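DNA excision repair protein ERCC-6-like (PDB 5JNO) acts as an ATP-dependent DNA translocase that senses tension on catenated DNA during anaphase, represented here by its N-terminal TPR region bound to another protein. Local coordinates at residues Glu2-Glu7 and Asp40-Glu45; Glu21-Lys24 and Glu30-Lys33. All blocks are in the same frame, centred on the assembly; numbering follows the deposited sequence.

Interaction 1: Glu2-Glu7 and Asp40-Glu45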
# COMPACT_ATOMS: atom_id res chain seq x y z
N GLU B 2 6.57 -2.80 13.62
CA GLU B 2 6.18 -1.37 13.41
C GLU B 2 4.97 -1.07 12.49
O GLU B 2 4.83 -1.66 11.40
CB GLU B 2 7.42 -0.59 12.92
CG GLU B 2 7.46 0.92 13.18
CD GLU B 2 8.87 1.49 12.99
OE1 GLU B 2 9.78 1.12 13.77
OE2 GLU B 2 9.08 2.28 12.05
N ALA B 3 4.11 -0.14 12.93
CA ALA B 3 2.93 0.29 12.15
C ALA B 3 3.32 1.35 11.14
O ALA B 3 4.12 2.24 11.45
CB ALA B 3 1.82 0.83 13.05
N LEU B 4 2.78 1.27 9.93
CA LEU B 4 3.05 2.30 8.93
C LEU B 4 2.31 3.58 9.33
O LEU B 4 1.09 3.57 9.43
CB LEU B 4 2.58 1.87 7.54
CG LEU B 4 2.92 2.82 6.37
CD1 LEU B 4 4.41 2.89 6.05
CD2 LEU B 4 2.17 2.36 5.13
N SER B 5 3.07 4.65 9.55
CA SER B 5 2.52 5.97 9.83
C SER B 5 2.11 6.66 8.54
O SER B 5 2.63 6.37 7.47
CB SER B 5 3.56 6.84 10.56
OG SER B 5 4.51 7.37 9.65
N PRO B 6 1.17 7.61 8.62
CA PRO B 6 0.83 8.34 7.41
C PRO B 6 1.99 9.15 6.82
O PRO B 6 2.02 9.38 5.62
CB PRO B 6 -0.29 9.26 7.88
CG PRO B 6 -0.92 8.52 9.01
CD PRO B 6 0.23 7.88 9.72
N GLU B 7 2.92 9.57 7.67
CA GLU B 7 4.14 10.26 7.28
C GLU B 7 5.01 9.35 6.44
O GLU B 7 5.48 9.74 5.39
CB GLU B 7 4.96 10.69 8.52
CG GLU B 7 4.30 11.75 9.40
CD GLU B 7 3.49 11.18 10.57
OE1 GLU B 7 2.64 10.26 10.41
OE2 GLU B 7 3.69 11.68 11.68
N ASP B 40 13.34 1.18 1.85
CA ASP B 40 13.73 1.34 3.25
C ASP B 40 12.56 1.62 4.16
O ASP B 40 12.65 1.35 5.36
CB ASP B 40 14.70 2.49 3.43
CG ASP B 40 16.08 2.24 2.82
OD1 ASP B 40 16.43 1.10 2.39
OD2 ASP B 40 16.82 3.23 2.81
N ILE B 41 11.50 2.21 3.62
CA ILE B 41 10.27 2.45 4.39
C ILE B 41 9.36 1.22 4.32
O ILE B 41 8.86 0.77 5.35
CB ILE B 41 9.51 3.69 3.85
CG1 ILE B 41 10.41 4.93 3.95
CG2 ILE B 41 8.19 3.89 4.61
CD1 ILE B 41 9.90 6.14 3.22
N PHE B 42 9.14 0.68 3.13
CA PHE B 42 8.10 -0.35 2.92
C PHE B 42 8.56 -1.31 1.82
O PHE B 42 8.16 -1.18 0.66
CB PHE B 42 6.77 0.34 2.56
CG PHE B 42 5.55 -0.56 2.54
CD1 PHE B 42 5.63 -1.96 2.63
CD2 PHE B 42 4.29 0.02 2.40
CE1 PHE B 42 4.49 -2.74 2.61
CE2 PHE B 42 3.13 -0.76 2.38
CZ PHE B 42 3.24 -2.14 2.49
N PRO B 43 9.39 -2.29 2.20
CA PRO B 43 9.92 -3.18 1.16
C PRO B 43 8.81 -4.03 0.53
O PRO B 43 7.91 -4.45 1.25
CB PRO B 43 10.95 -4.05 1.92
CG PRO B 43 10.57 -3.94 3.37
CD PRO B 43 9.94 -2.59 3.54
N ASN B 44 8.85 -4.24 -0.78
CA ASN B 44 7.90 -5.12 -1.47
C ASN B 44 8.43 -5.56 -2.82
O ASN B 44 9.16 -4.83 -3.47
CB ASN B 44 6.51 -4.46 -1.64
CG ASN B 44 6.56 -3.17 -2.46
OD1 ASN B 44 6.91 -2.11 -1.95
ND2 ASN B 44 6.18 -3.26 -3.73
N GLU B 45 8.01 -6.75 -3.24
CA GLU B 45 8.38 -7.36 -4.50
C GLU B 45 8.44 -6.37 -5.67
O GLU B 45 9.42 -6.38 -6.41
CB GLU B 45 7.42 -8.52 -4.82
CG GLU B 45 7.47 -9.13 -6.22
CD GLU B 45 8.89 -9.44 -6.72
OE1 GLU B 45 9.83 -9.53 -5.91
OE2 GLU B 45 9.06 -9.60 -7.95
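L4 reaches from the segment before the first helix of a tetratricopeptide (TPR) helix pair to I41 and F42, where the chain leaves the second, so this contact lies at the mouth of the helical hairpin. It is apolar. The two methyls of L4 divide the work: CD1 meets CG2 of I41 at 4.2 Å, while CD2 comes obliquely to the F42 ring, 4.2 Å from CD2 of that ring. L4 crosses both partners at about a right angle. With CG anti to the backbone N (chi1 -175°), the leucine fork extends from its backbone toward the other segment, CA of L4 and CA of F42 being 8.3 Å apart. I41 also packs against Q8, H11 and Y15 of helix 6-25, and the ring of F42 meets that of Y12. L4 itself touches A9, so the three side chains are packed against helix 6-25 as well.

The polar contacts lie around this patch. S5 is the N-cap of helix 6-25, its OG accepting a hydrogen bond from N of Q8. The second protein of the assembly uses the same end of the hairpin: one of its basic side chains makes a cation-pi contact with F42, and one of its acidic side chains accepts a hydrogen bond from the backbone N of L4. In F42, chi2 of -10° sets the turn of the ring that leaves CD2 next to the L4 methyl.

Interaction 2: Glu21-Lys24 and Glu30-Lys33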
# COMPACT_ATOMS: atom_id res chain seq x y z
N GLU B 21 8.83 8.44 -12.63
CA GLU B 21 9.03 9.56 -13.55
C GLU B 21 10.48 9.62 -14.01
O GLU B 21 10.74 9.77 -15.20
CB GLU B 21 8.61 10.88 -12.92
CG GLU B 21 7.10 11.10 -13.00
CD GLU B 21 6.52 11.91 -11.83
OE1 GLU B 21 7.28 12.60 -11.12
OE2 GLU B 21 5.28 11.85 -11.64
N ALA B 22 11.40 9.46 -13.06
CA ALA B 22 12.83 9.38 -13.35
C ALA B 22 13.16 8.27 -14.35
O ALA B 22 13.99 8.46 -15.25
CB ALA B 22 13.64 9.19 -12.07
N THR B 23 12.51 7.12 -14.20
CA THR B 23 12.70 6.00 -15.11
C THR B 23 12.19 6.37 -16.50
O THR B 23 12.92 6.21 -17.47
CB THR B 23 12.02 4.70 -14.60
OG1 THR B 23 12.60 4.30 -13.35
CG2 THR B 23 12.18 3.58 -15.62
N LYS B 24 10.96 6.91 -16.57
CA LYS B 24 10.41 7.48 -17.82
C LYS B 24 11.39 8.43 -18.52
O LYS B 24 11.54 8.38 -19.73
CB LYS B 24 9.08 8.22 -17.62
CG LYS B 24 7.84 7.38 -17.90
CD LYS B 24 7.58 6.41 -16.75
CE LYS B 24 6.44 5.45 -17.01
NZ LYS B 24 6.17 4.64 -15.78
N GLU B 30 18.83 8.43 -10.44
CA GLU B 30 17.85 9.02 -9.54
C GLU B 30 16.77 8.00 -9.18
O GLU B 30 16.41 7.86 -8.01
CB GLU B 30 17.21 10.25 -10.21
CG GLU B 30 16.15 10.98 -9.37
CD GLU B 30 16.73 11.79 -8.22
OE1 GLU B 30 17.97 11.89 -8.08
OE2 GLU B 30 15.92 12.35 -7.45
N ALA B 31 16.27 7.28 -10.18
CA ALA B 31 15.30 6.21 -9.96
C ALA B 31 15.79 5.18 -8.93
O ALA B 31 15.03 4.78 -8.02
CB ALA B 31 14.98 5.52 -11.28
N PHE B 32 17.05 4.77 -9.07
CA PHE B 32 17.67 3.76 -8.20
C PHE B 32 17.74 4.29 -6.79
O PHE B 32 17.36 3.58 -5.85
CB PHE B 32 19.08 3.37 -8.71
CG PHE B 32 19.80 2.35 -7.84
CD1 PHE B 32 20.61 2.77 -6.78
CD2 PHE B 32 19.71 1.00 -8.09
CE1 PHE B 32 21.29 1.85 -5.99
CE2 PHE B 32 20.38 0.07 -7.30
CZ PHE B 32 21.17 0.49 -6.25
N LYS B 33 18.21 5.52 -6.63
CA LYS B 33 18.26 6.15 -5.33
C LYS B 33 16.84 6.21 -4.71
O LYS B 33 16.65 5.81 -3.56
CB LYS B 33 18.84 7.56 -5.45
CG LYS B 33 18.89 8.35 -4.16
CD LYS B 33 19.27 9.81 -4.43
CE LYS B 33 18.64 10.77 -3.43
NZ LYS B 33 18.63 12.14 -3.99
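A22 and A31 face each other where two helices come close together, their CB atoms 4.0 Å apart. Both point at the opposite helix, and because each ends in a single methyl the backbones can approach until CA of A22 and CA of A31 are 5.3 Å apart. CB of A22 goes further than methyl-to-methyl contact: it lies 3.8 Å from N of A31, resting against the backbone of helix 28-41 as well as its side chain.

On one flank of the alanine pair stands T23, whose OG1 is 3.4 Å from CB of A31. This is a van der Waals contact; the hydroxyl has its polar partner within its own helix, a hydrogen bond to O of A19 one turn back. That bond is consistent with the rotamer, which sets OG1 anti to the carbonyl carbon (chi1 -62°), and the same rotamer leaves OG1 facing CB of A31. E30 adds the aliphatic part of its side chain, CG lying 4.1 Å from CB of A22. Its chain then bends at chi2 (73°), and the carboxylate leads away from helix 6-25, so only methylenes pack here.

Further out, the start of the second helix is held by D27, whose OD1 accepts a hydrogen bond from N of E30, the residue just before A31. F32 turns its side chain away from this interface, while its carbonyl O receives a hydrogen bond from ND2 of N36 on the same helix. Small residues at the close approach of paired helices are a familiar feature of TPR repeats. Both segments belong to TPR 1: the last turns of helix 6-25 pack here against the early part of helix 28-41, beside the short turn that joins them.

How the interactions relate
Interactions 1 and 2 join the same two helices, 6-25 and 28-41, near opposite ends of the hairpin. Their centres are 20 Å apart, with the middle of the chain between them, and their nearest atoms about 7 Å apart, without touching. The chain between the two halves of interaction 1 contains both halves of interaction 2: 21-24 and 30-33 meet beside the turn, whereas 2-7 and 40-45 meet where the hairpin opens. Their surroundings differ too. The second protein of the assembly contacts residues of interaction 1 but does not touch the segments of interaction 2; interaction 2, with both segments in TPR 1, joins the two helices to each other.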